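Local atomic coordinates of colicin-B (Escherichia coli, PDB entry 1RH1), a protein that kills Escherichia coli and closely related bacteria by forming channels that depolarise the cytoplasmic membrane and dissipate the energy of the cell. Residues N164-Y169 against P189-V194; N265-V270 against P280-A285; N425-K430 against L445-W450; V459-F464 against G491-F496; V20-T25 against S291-Q296. All coordinates share one frame; numbering follows the deposited sequence.

Interaction 1 (N164-Y169 against P189-V194); sequences NVPVKY and PMTVPV
Val165 and Val192 form a hydrogen-bonded pair of an antiparallel ladder between strand 163-167 and strand 189-201, part of a mixed sheet in the N-terminal half of colicin B. Val165 N donates to Val192 O and Val192 N returns a bond to Val165 O, both at 2.9 Å. The same Val165 O also takes a weak bond from the hydroxyl of Thr191, with OG1 at 3.2 Å, so it has a backbone donor and a weak side-chain one. Two residues on, Val167 N reaches Met190 O from above the carbonyl plane.

The two faces of the ladder differ in character. On the face of Asn164 and Thr191 the side chains cross at about a right angle, and Asn164 CB meets Thr191 CG2 at 3.5 Å. The first torsion of Asn164 sets CG beside the backbone N (chi1 -64°), and its amide ND2 then lies 3.4 Å from Pro193 CB. The face of Val165, Val167 and Val192 is apolar: Val167 CG1 abuts Val192 CB at 3.6 Å, and Val165 CG1 touches Val194 CG2 at the same distance. Met190 bends at its last torsion (chi3 -65°), which brings its methyl CE within 3.8 Å of Lys168 O.

Beyond Val167 the chain turns a corner at Lys168 and leaves this sheet, so that Tyr169 packs on helix 99-110 and strand 179-186. On its other edge strand 189-201 runs parallel to strand 266-271, where Val192 and Val165 both rest on Ile269.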
# COMPACT_ATOMS: atom_id res chain seq x y z
N ASN A 164 6.94 13.04 12.68
CA ASN A 164 5.70 12.30 12.78
C ASN A 164 5.63 11.47 14.05
O ASN A 164 6.60 10.81 14.43
CB ASN A 164 5.54 11.39 11.59
CG ASN A 164 5.42 12.09 10.23
OD1 ASN A 164 5.71 11.49 9.20
ND2 ASN A 164 5.01 13.34 10.12
N VAL A 165 4.50 11.57 14.74
CA VAL A 165 4.26 10.77 15.91
C VAL A 165 3.36 9.58 15.56
O VAL A 165 2.39 9.69 14.82
CB VAL A 165 3.64 11.70 16.99
CG1 VAL A 165 2.33 12.32 16.54
CG2 VAL A 165 3.37 10.87 18.23
N PRO A 166 3.68 8.38 16.04
CA PRO A 166 2.83 7.20 15.94
C PRO A 166 1.42 7.43 16.42
O PRO A 166 1.28 7.90 17.53
CB PRO A 166 3.57 6.21 16.75
CG PRO A 166 5.00 6.52 16.39
CD PRO A 166 5.03 8.02 16.47
N VAL A 167 0.36 7.18 15.63
CA VAL A 167 -1.02 7.36 16.10
C VAL A 167 -1.86 6.08 16.02
O VAL A 167 -1.47 5.15 15.28
CB VAL A 167 -1.80 8.46 15.31
CG1 VAL A 167 -1.26 9.83 15.64
CG2 VAL A 167 -1.66 8.25 13.82
N LYS A 168 -2.98 5.99 16.75
CA LYS A 168 -3.84 4.81 16.64
C LYS A 168 -5.17 4.97 15.92
O LYS A 168 -5.77 4.00 15.48
CB LYS A 168 -4.18 4.19 17.99
CG LYS A 168 -4.73 5.10 19.05
CD LYS A 168 -5.10 4.29 20.27
CE LYS A 168 -5.36 5.33 21.34
NZ LYS A 168 -6.00 4.72 22.48
N TYR A 169 -5.62 6.22 15.86
CA TYR A 169 -6.86 6.65 15.25
C TYR A 169 -6.51 7.93 14.56
O TYR A 169 -5.60 8.65 14.95
CB TYR A 169 -7.95 6.93 16.31
CG TYR A 169 -8.50 5.62 16.86
CD1 TYR A 169 -8.28 5.25 18.18
CD2 TYR A 169 -9.16 4.73 16.01
CE1 TYR A 169 -8.69 3.99 18.63
CE2 TYR A 169 -9.58 3.47 16.45
CZ TYR A 169 -9.34 3.09 17.77
OH TYR A 169 -9.71 1.83 18.20
N PRO A 189 -0.64 0.49 11.45
CA PRO A 189 0.29 1.48 11.94
C PRO A 189 0.28 2.83 11.21
O PRO A 189 0.89 3.02 10.15
CB PRO A 189 1.59 0.71 11.87
CG PRO A 189 1.18 -0.63 12.39
CD PRO A 189 0.01 -0.82 11.46
N MET A 190 -0.43 3.79 11.75
CA MET A 190 -0.46 5.09 11.12
C MET A 190 0.43 6.04 11.90
O MET A 190 0.83 5.76 13.03
CB MET A 190 -1.90 5.61 11.08
CG MET A 190 -2.82 4.71 10.27
SD MET A 190 -4.53 5.22 10.22
CE MET A 190 -4.82 4.98 11.93
N THR A 191 0.70 7.18 11.26
CA THR A 191 1.52 8.23 11.82
C THR A 191 0.96 9.63 11.55
O THR A 191 0.23 9.78 10.58
CB THR A 191 2.91 7.97 11.22
OG1 THR A 191 3.71 8.02 12.38
CG2 THR A 191 3.45 8.90 10.17
N VAL A 192 1.20 10.67 12.35
CA VAL A 192 0.71 12.04 12.13
C VAL A 192 1.77 13.10 12.40
O VAL A 192 2.43 13.03 13.43
CB VAL A 192 -0.54 12.27 13.04
CG1 VAL A 192 -0.86 13.74 13.31
CG2 VAL A 192 -1.74 11.75 12.29
N PRO A 193 2.02 14.13 11.59
CA PRO A 193 2.97 15.21 11.87
C PRO A 193 2.80 16.07 13.10
O PRO A 193 1.69 16.58 13.33
CB PRO A 193 2.97 16.06 10.63
CG PRO A 193 1.63 15.75 10.03
CD PRO A 193 1.49 14.26 10.24
N VAL A 194 3.85 16.21 13.92
CA VAL A 194 3.82 17.14 15.04
C VAL A 194 4.18 18.55 14.53
O VAL A 194 5.17 18.73 13.80
CB VAL A 194 4.80 16.66 16.12
CG1 VAL A 194 4.90 17.61 17.30
CG2 VAL A 194 4.28 15.35 16.64

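Interaction 2 (N265-V270 against P280-A285); sequences NHDVIV and PLYISA
Tyr282 OH donates to Asp267 OD1 over 2.6 Å, a side-chain bond laid across two antiparallel strands that are already joined by their backbones. The carboxylate offers its anti lone pair, away from the other oxygen, and its plane stands 75° from that of the ring. Asp267 is placed for this by its first torsion (chi1 53°), which sets CG between the backbone N and the carbonyl carbon. On the same face Ile269 CG1 lies in the plane of the tyrosine ring, 3.9 Å from Tyr282 CD2 at its edge.

The other face is mainly apolar where the valines meet Ile283. Val268 and Ile283 lie side by side and point the same way, their CG2 methyls 3.8 Å apart, while Val270 CG2 comes to 3.6 Å from the same methyl of Ile283.

Behind the side chains stands a regular ladder: His266 pairs with Ala285, Val268 with Ile283 and Val270 with Leu281, each couple exchanging two N-H...O bonds.

In the next shell the Asp267-Tyr282 pair has further partners on strand 169-176: Arg170 NE forms a salt bridge with Asp267 OD1, and Leu171 N bonds to Tyr282 OH. Leu171 O bonds to Ser284 OG. Strands 266-271 and 281-286 form a beta hairpin, and strand 189-201 beside the first and strand 139-146 beside the second place it inside a larger mixed sheet.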
# COMPACT_ATOMS: atom_id res chain seq x y z
N ASN A 265 -6.23 18.80 2.22
CA ASN A 265 -6.59 18.21 3.51
C ASN A 265 -5.40 17.80 4.39
O ASN A 265 -4.42 17.21 3.91
CB ASN A 265 -7.49 16.99 3.28
CG ASN A 265 -8.88 17.27 2.75
OD1 ASN A 265 -9.65 16.38 2.36
ND2 ASN A 265 -9.23 18.54 2.72
N HIS A 266 -5.48 18.08 5.70
CA HIS A 266 -4.42 17.79 6.65
C HIS A 266 -4.95 17.61 8.05
O HIS A 266 -5.98 18.15 8.42
CB HIS A 266 -3.39 18.92 6.67
CG HIS A 266 -1.95 18.46 6.74
ND1 HIS A 266 -1.01 18.94 7.55
CD2 HIS A 266 -1.36 17.48 5.95
CE1 HIS A 266 0.09 18.27 7.27
NE2 HIS A 266 -0.10 17.38 6.30
N ASP A 267 -4.22 16.77 8.79
CA ASP A 267 -4.40 16.56 10.23
C ASP A 267 -3.04 16.58 10.90
O ASP A 267 -2.06 16.03 10.38
CB ASP A 267 -5.08 15.22 10.56
CG ASP A 267 -4.50 13.91 10.01
OD1 ASP A 267 -4.93 12.84 10.45
OD2 ASP A 267 -3.64 13.95 9.12
N VAL A 268 -2.91 17.28 12.02
CA VAL A 268 -1.62 17.38 12.70
C VAL A 268 -1.82 17.35 14.20
O VAL A 268 -2.94 17.42 14.68
CB VAL A 268 -0.88 18.70 12.35
CG1 VAL A 268 -0.60 18.82 10.87
CG2 VAL A 268 -1.72 19.89 12.76
N ILE A 269 -0.74 17.24 14.96
CA ILE A 269 -0.87 17.34 16.40
C ILE A 269 -0.13 18.60 16.74
O ILE A 269 1.08 18.76 16.56
CB ILE A 269 -0.25 16.10 17.08
CG1 ILE A 269 -1.24 14.95 16.97
CG2 ILE A 269 0.03 16.35 18.54
CD1 ILE A 269 -0.73 13.67 17.61
N VAL A 270 -0.95 19.55 17.16
CA VAL A 270 -0.47 20.87 17.54
C VAL A 270 0.00 20.75 18.97
O VAL A 270 -0.76 20.39 19.87
CB VAL A 270 -1.60 21.90 17.44
CG1 VAL A 270 -1.03 23.23 17.86
CG2 VAL A 270 -2.13 22.03 16.03
N PRO A 280 -1.23 19.10 24.01
CA PRO A 280 -1.35 18.83 22.59
C PRO A 280 -2.72 18.46 22.10
O PRO A 280 -3.45 17.63 22.65
CB PRO A 280 -0.34 17.75 22.34
CG PRO A 280 0.02 17.25 23.69
CD PRO A 280 0.02 18.53 24.48
N LEU A 281 -3.05 19.18 21.03
CA LEU A 281 -4.31 19.00 20.35
C LEU A 281 -4.13 18.40 18.96
O LEU A 281 -3.20 18.76 18.22
CB LEU A 281 -4.96 20.34 20.28
CG LEU A 281 -6.41 20.37 19.85
CD1 LEU A 281 -7.27 19.72 20.93
CD2 LEU A 281 -6.81 21.82 19.58
N TYR A 282 -4.98 17.42 18.66
CA TYR A 282 -5.02 16.81 17.35
C TYR A 282 -6.11 17.58 16.65
O TYR A 282 -7.20 17.75 17.17
CB TYR A 282 -5.41 15.35 17.40
CG TYR A 282 -5.72 14.66 16.05
CD1 TYR A 282 -7.04 14.54 15.62
CD2 TYR A 282 -4.70 14.15 15.25
CE1 TYR A 282 -7.34 13.93 14.41
CE2 TYR A 282 -4.99 13.53 14.03
CZ TYR A 282 -6.31 13.43 13.62
OH TYR A 282 -6.61 12.86 12.41
N ILE A 283 -5.81 18.00 15.43
CA ILE A 283 -6.77 18.74 14.66
C ILE A 283 -6.77 18.33 13.21
O ILE A 283 -5.74 18.07 12.60
CB ILE A 283 -6.43 20.22 14.96
CG1 ILE A 283 -7.41 21.11 14.26
CG2 ILE A 283 -5.02 20.56 14.55
CD1 ILE A 283 -7.36 22.49 14.94
N SER A 284 -7.99 18.17 12.71
CA SER A 284 -8.22 17.75 11.33
C SER A 284 -8.91 18.81 10.49
O SER A 284 -9.97 19.31 10.88
CB SER A 284 -9.08 16.51 11.31
OG SER A 284 -9.07 16.03 9.97
N ALA A 285 -8.36 19.13 9.32
CA ALA A 285 -8.89 20.20 8.49
C ALA A 285 -9.18 19.78 7.05
O ALA A 285 -8.28 19.72 6.20
CB ALA A 285 -7.90 21.35 8.46

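Interaction 3 (N425-K430 against L445-W450); sequences NNIREK and LEVESW
The indole of Trp450 meets Ile427 at the far end of its six-membered ring, where CD1 of the isoleucine comes obliquely to 3.4 Å from Trp450 CH2. One face of the indole lies over its own helix: Glu446 O sits 3.3 Å above the plane, offset toward the rim, and Val447 CA shares that face. The isoleucine gets there through its branch, CG1 standing anti to the carbonyl carbon (chi1 -58°) and CD1 swinging toward the other helix.

A polar layer adjoins this apolar one. Glu446 bends at its second torsion (chi2 66°), and its carboxylate lies between Lys430 and its own Trp450. Glu446 OE2 forms a salt bridge with Lys430 NZ at 3.2 Å, with only a weak hydrogen bond in it, and Glu446 OE1 accepts a weak bond from Trp450 NE1 one turn further along. The carboxylate thus has a partner on each helix. Asn426 crosses Glu446 at about a right angle and lays CB 3.7 Å from Glu446 CD.

The two segments run nearly antiparallel, their axes 10.6 Å apart, within the helical pore-forming domain. Helix 457-472 closes the apolar side, with Phe464 touching both Ile427 and Val447 and Leu463 packing on Trp450.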
# COMPACT_ATOMS: atom_id res chain seq x y z
N ASN A 425 2.14 -28.69 -22.63
CA ASN A 425 2.26 -29.65 -23.72
C ASN A 425 3.42 -29.30 -24.65
O ASN A 425 4.07 -30.18 -25.24
CB ASN A 425 0.98 -29.67 -24.52
CG ASN A 425 0.97 -30.58 -25.75
OD1 ASN A 425 0.80 -30.09 -26.86
ND2 ASN A 425 1.16 -31.88 -25.61
N ASN A 426 3.71 -28.00 -24.79
CA ASN A 426 4.84 -27.67 -25.63
C ASN A 426 6.12 -28.06 -24.95
O ASN A 426 6.94 -28.66 -25.62
CB ASN A 426 4.86 -26.20 -25.94
CG ASN A 426 3.73 -25.82 -26.87
OD1 ASN A 426 3.05 -24.85 -26.60
ND2 ASN A 426 3.49 -26.57 -27.95
N ILE A 427 6.28 -27.84 -23.64
CA ILE A 427 7.49 -28.27 -22.93
C ILE A 427 7.71 -29.75 -23.12
O ILE A 427 8.83 -30.20 -23.35
CB ILE A 427 7.38 -27.94 -21.43
CG1 ILE A 427 7.13 -26.45 -21.18
CG2 ILE A 427 8.69 -28.33 -20.77
CD1 ILE A 427 8.25 -25.54 -21.72
N ARG A 428 6.60 -30.49 -23.11
CA ARG A 428 6.62 -31.93 -23.30
C ARG A 428 7.13 -32.30 -24.68
O ARG A 428 8.20 -32.91 -24.76
CB ARG A 428 5.21 -32.47 -23.08
CG ARG A 428 5.10 -33.97 -23.23
CD ARG A 428 4.41 -34.40 -24.52
NE ARG A 428 3.01 -34.00 -24.52
CZ ARG A 428 2.09 -34.61 -23.78
NH1 ARG A 428 2.43 -35.65 -23.01
NH2 ARG A 428 0.84 -34.12 -23.73
N GLU A 429 6.45 -31.91 -25.76
CA GLU A 429 6.89 -32.23 -27.12
C GLU A 429 8.31 -31.76 -27.41
O GLU A 429 9.06 -32.41 -28.14
CB GLU A 429 5.99 -31.58 -28.12
CG GLU A 429 4.56 -32.05 -28.12
CD GLU A 429 3.61 -31.15 -28.91
OE1 GLU A 429 4.03 -30.13 -29.47
OE2 GLU A 429 2.42 -31.46 -28.94
N LYS A 430 8.66 -30.62 -26.80
CA LYS A 430 9.97 -30.03 -26.97
C LYS A 430 11.02 -30.61 -26.03
O LYS A 430 12.21 -30.44 -26.27
CB LYS A 430 9.82 -28.52 -26.81
CG LYS A 430 9.09 -28.03 -28.05
CD LYS A 430 8.61 -26.61 -28.01
CE LYS A 430 7.96 -26.37 -29.36
NZ LYS A 430 7.69 -24.96 -29.56
N LEU A 445 13.54 -21.78 -26.39
CA LEU A 445 12.90 -20.72 -27.15
C LEU A 445 11.44 -20.53 -26.79
O LEU A 445 10.93 -19.42 -26.80
CB LEU A 445 13.10 -21.08 -28.62
CG LEU A 445 12.97 -20.10 -29.78
CD1 LEU A 445 13.79 -18.84 -29.54
CD2 LEU A 445 13.42 -20.84 -31.05
N GLU A 446 10.74 -21.60 -26.47
CA GLU A 446 9.35 -21.56 -26.05
C GLU A 446 9.25 -20.83 -24.73
O GLU A 446 8.26 -20.12 -24.50
CB GLU A 446 8.84 -23.00 -25.93
CG GLU A 446 7.43 -23.28 -25.41
CD GLU A 446 6.26 -22.83 -26.27
OE1 GLU A 446 5.24 -22.47 -25.68
OE2 GLU A 446 6.35 -22.84 -27.50
N VAL A 447 10.27 -20.96 -23.85
CA VAL A 447 10.24 -20.35 -22.53
C VAL A 447 10.39 -18.85 -22.69
O VAL A 447 9.65 -18.08 -22.06
CB VAL A 447 11.38 -20.89 -21.62
CG1 VAL A 447 11.12 -20.42 -20.21
CG2 VAL A 447 11.44 -22.41 -21.63
N GLU A 448 11.31 -18.44 -23.57
CA GLU A 448 11.47 -17.03 -23.89
C GLU A 448 10.21 -16.47 -24.52
O GLU A 448 9.77 -15.39 -24.11
CB GLU A 448 12.65 -16.86 -24.83
CG GLU A 448 13.96 -17.24 -24.12
CD GLU A 448 14.58 -16.29 -23.07
OE1 GLU A 448 15.69 -16.59 -22.62
OE2 GLU A 448 14.01 -15.25 -22.70
N SER A 449 9.56 -17.21 -25.43
CA SER A 449 8.29 -16.83 -26.02
C SER A 449 7.29 -16.40 -24.97
O SER A 449 6.64 -15.38 -25.14
CB SER A 449 7.60 -17.95 -26.74
OG SER A 449 8.41 -18.46 -27.77
N TRP A 450 7.21 -17.15 -23.86
CA TRP A 450 6.27 -16.85 -22.79
C TRP A 450 6.51 -15.51 -22.18
O TRP A 450 5.53 -14.81 -21.92
CB TRP A 450 6.35 -17.81 -21.63
CG TRP A 450 6.04 -19.24 -21.97
CD1 TRP A 450 5.28 -19.63 -23.05
CD2 TRP A 450 6.45 -20.29 -21.22
NE1 TRP A 450 5.20 -20.93 -22.98
CE2 TRP A 450 5.89 -21.36 -21.90
CE3 TRP A 450 7.20 -20.47 -20.07
CZ2 TRP A 450 6.08 -22.65 -21.43
CZ3 TRP A 450 7.39 -21.75 -19.61
CH2 TRP A 450 6.84 -22.84 -20.28

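Interaction 4 (V459-F464 against G491-F496); sequences VALSLF and GAIGAF
Phe464 and Phe496 form an edge-to-face aromatic pair, the edge of Phe496 directed at the face of Phe464, with ring centroids 5.7 Å apart and planes at 80°. The nearest approach is made by rim atoms, Phe464 CE2 lying 4.1 Å from Phe496 CE1. Phe464 reaches across with its CG anti to the backbone N (chi1 -177°), directed out from helix 457-472.

Aliphatic contacts adjoin the pair. Ala492 CB comes to the edge of the Phe464 ring, near its plane and 4.1 Å from Phe464 CE2, while Ile493 brings CG1 to 4.2 Å from the same ring carbon, Phe464 CE2. Leu461 adds one methyl, CD2, which touches Ile493 CG2 at 4.3 Å and Phe496 CB at 4.2 Å.

Both helices coincide with predicted transmembrane segments and form the hydrophobic helical hairpin known from pore-forming colicins, in the soluble form buried within the helical bundle. The short segments run antiparallel at 178°.

No hydrogen bond crosses between them. Arg364 NE binds Ala495 O from outside the two segments. Around the aromatic pair, helix 441-452 supplies Leu443 against Phe464 and Met444 against Phe496, and Ile363 touches both Leu461 and Phe496.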
# COMPACT_ATOMS: atom_id res chain seq x y z
N VAL A 459 7.05 -16.07 -13.10
CA VAL A 459 6.00 -17.03 -13.44
C VAL A 459 6.49 -17.94 -14.58
O VAL A 459 6.26 -19.16 -14.55
CB VAL A 459 4.72 -16.27 -13.88
CG1 VAL A 459 3.57 -17.20 -14.06
CG2 VAL A 459 4.28 -15.32 -12.82
N ALA A 460 7.22 -17.45 -15.59
CA ALA A 460 7.72 -18.32 -16.64
C ALA A 460 8.80 -19.27 -16.16
O ALA A 460 8.96 -20.35 -16.73
CB ALA A 460 8.30 -17.51 -17.76
N LEU A 461 9.55 -18.89 -15.12
CA LEU A 461 10.54 -19.78 -14.54
C LEU A 461 9.84 -20.90 -13.78
O LEU A 461 10.26 -22.05 -13.87
CB LEU A 461 11.42 -19.07 -13.54
CG LEU A 461 12.93 -19.05 -13.74
CD1 LEU A 461 13.50 -18.56 -12.44
CD2 LEU A 461 13.53 -20.40 -14.10
N SER A 462 8.77 -20.58 -13.05
CA SER A 462 8.05 -21.57 -12.28
C SER A 462 7.45 -22.64 -13.14
O SER A 462 7.89 -23.77 -13.01
CB SER A 462 6.99 -20.90 -11.50
OG SER A 462 7.71 -20.20 -10.50
N LEU A 463 6.52 -22.35 -14.06
CA LEU A 463 5.95 -23.30 -15.01
C LEU A 463 6.98 -24.19 -15.67
O LEU A 463 6.77 -25.39 -15.74
CB LEU A 463 5.21 -22.50 -16.05
CG LEU A 463 4.53 -23.12 -17.23
CD1 LEU A 463 3.44 -24.08 -16.82
CD2 LEU A 463 3.89 -22.00 -18.00
N PHE A 464 8.12 -23.66 -16.09
CA PHE A 464 9.14 -24.46 -16.71
C PHE A 464 9.79 -25.40 -15.74
O PHE A 464 10.01 -26.58 -16.04
CB PHE A 464 10.19 -23.56 -17.28
CG PHE A 464 11.28 -24.31 -18.01
CD1 PHE A 464 10.99 -24.95 -19.21
CD2 PHE A 464 12.56 -24.34 -17.49
CE1 PHE A 464 12.01 -25.62 -19.88
CE2 PHE A 464 13.57 -25.01 -18.17
CZ PHE A 464 13.29 -25.65 -19.37
N GLY A 491 20.57 -28.35 -15.21
CA GLY A 491 21.32 -27.53 -16.13
C GLY A 491 20.36 -26.67 -16.92
O GLY A 491 20.72 -25.55 -17.26
N ALA A 492 19.12 -27.12 -17.20
CA ALA A 492 18.15 -26.32 -17.93
C ALA A 492 17.53 -25.23 -17.06
O ALA A 492 17.60 -24.07 -17.43
CB ALA A 492 17.04 -27.18 -18.48
N ILE A 493 16.95 -25.51 -15.90
CA ILE A 493 16.49 -24.44 -15.03
C ILE A 493 17.65 -23.52 -14.63
O ILE A 493 17.50 -22.31 -14.47
CB ILE A 493 15.89 -25.06 -13.82
CG1 ILE A 493 14.71 -25.86 -14.25
CG2 ILE A 493 15.48 -24.00 -12.82
CD1 ILE A 493 14.34 -26.84 -13.14
N GLY A 494 18.83 -24.13 -14.52
CA GLY A 494 20.05 -23.41 -14.17
C GLY A 494 20.37 -22.26 -15.12
O GLY A 494 20.50 -21.10 -14.68
N ALA A 495 20.43 -22.62 -16.41
CA ALA A 495 20.74 -21.73 -17.51
C ALA A 495 19.90 -20.45 -17.63
O ALA A 495 20.39 -19.48 -18.19
CB ALA A 495 20.60 -22.49 -18.81
N PHE A 496 18.67 -20.42 -17.13
CA PHE A 496 17.83 -19.24 -17.14
C PHE A 496 18.09 -18.37 -15.93
O PHE A 496 17.52 -17.28 -15.80
CB PHE A 496 16.32 -19.61 -17.14
CG PHE A 496 15.81 -20.02 -18.52
CD1 PHE A 496 15.48 -21.35 -18.79
CD2 PHE A 496 15.73 -19.06 -19.54
CE1 PHE A 496 15.08 -21.70 -20.07
CE2 PHE A 496 15.33 -19.43 -20.83
CZ PHE A 496 15.01 -20.75 -21.09

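Interaction 5 (V20-T25 against S291-Q296); sequences VVWPST and SNSLSQ
Trp22 points the six-membered end of its indole at the first turns of helix 291-340, and Ser293 and Gln296 receive it in different ways. Ser293 OG lies at the edge of the ring, near its plane, by CH2. The modelled separation of 2.9 Å between Ser293 OG and Trp22 CH2 is short for such a contact, and its exact value is doubtful. Gln296 instead crosses the indole at about a right angle, its amide plane turned 64° from the ring. Gln296 CB stands 3.9 Å from Trp22 CZ2, and NE2 of the same glutamine is equally far from that carbon. The indole leaves its strand with CG anti to the backbone N (chi1 176°).

Thr25, three residues on from Trp22, also approaches Ser293. The hydroxyls, 3.3 Å apart from Thr25 OG1 to Ser293 OG, meet at too poor an angle for a hydrogen bond. The contact is van der Waals packing, with no hydrogen bond between the two segments.

Strand 20-22 pairs in parallel with strand 260-262, Ser24 OG is bonded to Glu287 OE2, and Arg297 and Ala300 of the same helix also touch Trp22. Residues Val20 to Ser24 belong to the TonB box, the short motif by which TonB-dependent colicins engage TonB during uptake, here folded against the protein's own helix.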
# COMPACT_ATOMS: atom_id res chain seq x y z
N VAL A 20 -2.82 7.26 -2.25
CA VAL A 20 -2.23 8.03 -3.36
C VAL A 20 -2.82 9.43 -3.34
O VAL A 20 -3.93 9.62 -2.84
CB VAL A 20 -2.52 7.35 -4.75
CG1 VAL A 20 -2.33 5.83 -4.63
CG2 VAL A 20 -3.95 7.56 -5.21
N VAL A 21 -2.14 10.47 -3.84
CA VAL A 21 -2.70 11.81 -3.81
C VAL A 21 -3.66 12.15 -4.93
O VAL A 21 -3.50 11.81 -6.11
CB VAL A 21 -1.54 12.81 -3.77
CG1 VAL A 21 -1.86 14.20 -4.27
CG2 VAL A 21 -1.23 13.00 -2.29
N TRP A 22 -4.75 12.78 -4.53
CA TRP A 22 -5.66 13.33 -5.51
C TRP A 22 -5.30 14.81 -5.41
O TRP A 22 -5.44 15.40 -4.34
CB TRP A 22 -7.11 13.10 -5.12
CG TRP A 22 -8.06 13.76 -6.10
CD1 TRP A 22 -8.18 13.32 -7.38
CD2 TRP A 22 -8.85 14.84 -5.83
NE1 TRP A 22 -9.06 14.10 -7.96
CE2 TRP A 22 -9.49 15.02 -7.07
CE3 TRP A 22 -9.14 15.68 -4.76
CZ2 TRP A 22 -10.42 16.04 -7.24
CZ3 TRP A 22 -10.07 16.70 -4.93
CH2 TRP A 22 -10.70 16.88 -6.17
N PRO A 23 -4.76 15.41 -6.49
CA PRO A 23 -4.40 16.82 -6.54
C PRO A 23 -5.73 17.52 -6.54
O PRO A 23 -6.53 17.31 -7.45
CB PRO A 23 -3.64 16.96 -7.81
CG PRO A 23 -3.25 15.55 -8.18
CD PRO A 23 -4.48 14.78 -7.77
N SER A 24 -5.99 18.30 -5.50
CA SER A 24 -7.30 18.91 -5.33
C SER A 24 -7.77 19.77 -6.48
O SER A 24 -6.97 20.26 -7.29
CB SER A 24 -7.29 19.73 -4.05
OG SER A 24 -8.59 20.25 -3.80
N THR A 25 -9.10 19.92 -6.55
CA THR A 25 -9.79 20.70 -7.58
C THR A 25 -9.24 22.12 -7.72
O THR A 25 -9.10 22.61 -8.85
CB THR A 25 -11.32 20.64 -7.20
OG1 THR A 25 -12.00 21.06 -8.38
CG2 THR A 25 -11.75 21.47 -5.98
N SER A 291 -19.79 19.25 -6.46
CA SER A 291 -20.32 18.22 -7.34
C SER A 291 -19.56 17.57 -8.49
O SER A 291 -19.78 16.40 -8.79
CB SER A 291 -21.60 18.71 -7.91
OG SER A 291 -22.60 18.02 -7.18
N ASN A 292 -18.71 18.32 -9.17
CA ASN A 292 -17.93 17.73 -10.23
C ASN A 292 -16.56 17.32 -9.77
O ASN A 292 -15.89 16.50 -10.40
CB ASN A 292 -17.86 18.70 -11.44
CG ASN A 292 -19.16 18.64 -12.28
OD1 ASN A 292 -19.72 19.66 -12.72
ND2 ASN A 292 -19.70 17.43 -12.51
N SER A 293 -16.15 17.83 -8.62
CA SER A 293 -14.90 17.43 -8.01
C SER A 293 -15.07 16.07 -7.33
O SER A 293 -14.16 15.25 -7.33
CB SER A 293 -14.54 18.52 -7.05
OG SER A 293 -13.17 18.38 -6.75
N LEU A 294 -16.26 15.77 -6.81
CA LEU A 294 -16.65 14.48 -6.25
C LEU A 294 -16.52 13.35 -7.26
O LEU A 294 -15.81 12.39 -6.99
CB LEU A 294 -18.09 14.56 -5.77
CG LEU A 294 -18.27 15.54 -4.65
CD1 LEU A 294 -19.69 15.87 -4.43
CD2 LEU A 294 -17.70 14.94 -3.42
N SER A 295 -17.16 13.47 -8.43
CA SER A 295 -16.99 12.54 -9.55
C SER A 295 -15.53 12.38 -9.96
O SER A 295 -15.08 11.26 -10.26
CB SER A 295 -17.76 13.05 -10.74
OG SER A 295 -19.11 13.29 -10.36
N GLN A 296 -14.76 13.48 -9.98
CA GLN A 296 -13.34 13.45 -10.29
C GLN A 296 -12.58 12.54 -9.35
O GLN A 296 -11.77 11.72 -9.79
CB GLN A 296 -12.65 14.79 -10.13
CG GLN A 296 -12.59 15.79 -11.26
CD GLN A 296 -11.43 16.74 -11.02
OE1 GLN A 296 -11.60 17.93 -10.74
NE2 GLN A 296 -10.20 16.22 -11.10

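Overall arrangement
The five contacts divide between the two ends of an elongated molecule. Interactions 1 and 2 share one sheet: their centres are about 11 Å apart, and Pro193 O probably accepts a hydrogen bond from Ile269 N where strands 189-201 and 266-271 adjoin. Interaction 5 closes a chain loop that encloses both, and its nearest atoms come within about 6 Å of interaction 2, helix 291-340 being the next element after strand 281-286. At the other end, interactions 3 and 4 also lie about 11 Å apart between centres and touch, Trp450 CZ3 meeting Ala460 O at 3.6 Å. The TonB box contact of interaction 5 is about 46 Å, centre to centre, from the predicted membrane helices of interaction 4.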